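PDB 6CPY: GRMZM2G135359 pseudokinase from Zea mays, which is a receptor-like pseudokinase with a kinase-fold domain that may bind ATP, its kinase activity being doubtful. Local coordinates for residues D284-P287 with K288-P291. Numbering follows the deposited sequence.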
loop_
_atom_site.group_PDB
_atom_site.type_symbol
_atom_site.label_atom_id
_atom_site.label_comp_id
_atom_site.label_asym_id
_atom_site.label_seq_id
_atom_site.Cartn_x
_atom_site.Cartn_y
_atom_site.Cartn_z
ATOM N N ASP A 284 -7.967 -16.878 10.200
ATOM C CA ASP A 284 -8.959 -17.952 10.360
ATOM C C ASP A 284 -9.703 -18.168 9.049
ATOM O O ASP A 284 -10.126 -17.208 8.408
ATOM C CB ASP A 284 -9.950 -17.631 11.479
ATOM C CG ASP A 284 -10.697 -18.874 11.967
ATOM O OD1 ASP A 284 -11.601 -19.361 11.249
ATOM O OD2 ASP A 284 -10.365 -19.359 13.068
ATOM N N ARG A 285 -9.847 -19.433 8.653
ATOM C CA ARG A 285 -10.461 -19.776 7.373
ATOM C C ARG A 285 -11.929 -19.367 7.267
ATOM O O ARG A 285 -12.449 -19.209 6.161
ATOM C CB ARG A 285 -10.309 -21.269 7.101
ATOM C CG ARG A 285 -8.888 -21.659 6.744
ATOM C CD ARG A 285 -8.765 -23.163 6.611
ATOM N NE ARG A 285 -7.395 -23.578 6.312
ATOM C CZ ARG A 285 -6.871 -23.680 5.090
ATOM N NH1 ARG A 285 -7.588 -23.399 4.005
ATOM N NH2 ARG A 285 -5.612 -24.071 4.952
ATOM N N ASP A 286 -12.585 -19.204 8.412
ATOM C CA ASP A 286 -13.967 -18.744 8.468
ATOM C C ASP A 286 -13.978 -17.224 8.640
ATOM O O ASP A 286 -13.666 -16.733 9.719
ATOM C CB ASP A 286 -14.688 -19.420 9.641
ATOM C CG ASP A 286 -16.125 -18.949 9.811
ATOM O OD1 ASP A 286 -16.608 -18.155 8.976
ATOM O OD2 ASP A 286 -16.768 -19.382 10.798
ATOM N N PRO A 287 -14.360 -16.475 7.583
ATOM C CA PRO A 287 -14.326 -15.010 7.659
ATOM C C PRO A 287 -15.140 -14.397 8.795
ATOM O O PRO A 287 -14.785 -13.318 9.273
ATOM C CB PRO A 287 -14.888 -14.569 6.300
ATOM C CG PRO A 287 -14.628 -15.719 5.393
ATOM C CD PRO A 287 -14.811 -16.935 6.254
ATOM N N LYS A 288 -16.209 -15.069 9.231
ATOM C CA LYS A 288 -17.032 -14.564 10.339
ATOM C C LYS A 288 -16.291 -14.572 11.672
ATOM O O LYS A 288 -16.600 -13.767 12.553
ATOM C CB LYS A 288 -18.324 -15.377 10.493
ATOM C CG LYS A 288 -19.284 -15.275 9.323
ATOM C CD LYS A 288 -20.507 -16.153 9.552
ATOM C CE LYS A 288 -21.284 -16.391 8.267
ATOM N NZ LYS A 288 -20.538 -17.253 7.306
ATOM N N LYS A 289 -15.323 -15.479 11.820
ATOM C CA LYS A 289 -14.537 -15.579 13.049
ATOM C C LYS A 289 -13.399 -14.551 13.149
ATOM O O LYS A 289 -12.798 -14.419 14.210
ATOM C CB LYS A 289 -13.940 -16.987 13.200
ATOM C CG LYS A 289 -14.955 -18.085 13.483
ATOM C CD LYS A 289 -14.263 -19.361 13.937
ATOM C CE LYS A 289 -15.214 -20.557 13.961
ATOM N NZ LYS A 289 -15.478 -21.126 12.611
ATOM N N ARG A 290 -13.090 -13.842 12.063
ATOM C CA ARG A 290 -11.982 -12.867 12.089
ATOM C C ARG A 290 -12.393 -11.588 12.789
ATOM O O ARG A 290 -13.559 -11.208 12.752
ATOM C CB ARG A 290 -11.518 -12.516 10.680
ATOM C CG ARG A 290 -10.949 -13.688 9.919
ATOM C CD ARG A 290 -10.753 -13.358 8.460
ATOM N NE ARG A 290 -10.571 -14.578 7.689
ATOM C CZ ARG A 290 -10.795 -14.697 6.384
ATOM N NH1 ARG A 290 -11.191 -13.655 5.653
ATOM N NH2 ARG A 290 -10.619 -15.869 5.805
ATOM N N PRO A 291 -11.429 -10.899 13.414
ATOM C CA PRO A 291 -11.727 -9.606 14.006
ATOM C C PRO A 291 -11.871 -8.500 12.953
ATOM O O PRO A 291 -11.460 -8.671 11.799
ATOM C CB PRO A 291 -10.514 -9.350 14.902
ATOM C CG PRO A 291 -9.401 -10.089 14.243
ATOM C CD PRO A 291 -10.025 -11.299 13.622
HETATM O O HOH W 1 -12.635 -21.724 11.702
#
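Arg290 reaches back along the loop to the carbonyl oxygen of Asp284. Its CB lies 3.6 Å from Pro287 O; CG stands beside the backbone N (chi1 -63°), which starts the chain toward Asp284, and CG and CD each come near Asp284 O. NE then donates to Asp284 O at 2.8 Å and NH2 to the same oxygen at 3.0 Å, a side-on grip lying almost in the guanidinium plane. Pro287 CA sits 3.7 Å above one face of that plane, and NH1 passes Pro287 CB before bonding the backbone oxygen of Glu215 in helix 214-230. With an alanine here, Asp284 O would probably lose both its guanidinium donors, and the hydrogen bond to Glu215 O would go too.

Asp286 OD2 receives Lys289 NZ at 2.8 Å on its anti lone pair, in a salt bridge, while a water links NZ to Asp284 OD1. That same OD1 accepts from Asp286 N at 3.0 Å, closing an Asx turn, and Asp284 OD2 pairs with Arg280. Asp286 OD1 is met from above its carboxylate plane by Lys288 N, and Lys289 N bonds Asp286 O. The D-P-x-x-R-P sequence joining helix 269-282 to helix 293-304 is consistent with Arg290 being the counterpart of the conserved kinase C-lobe arginine, which typically pairs with the APE-motif glutamate; here the guanidinium bonds backbone oxygens, of Asp284 and Glu215.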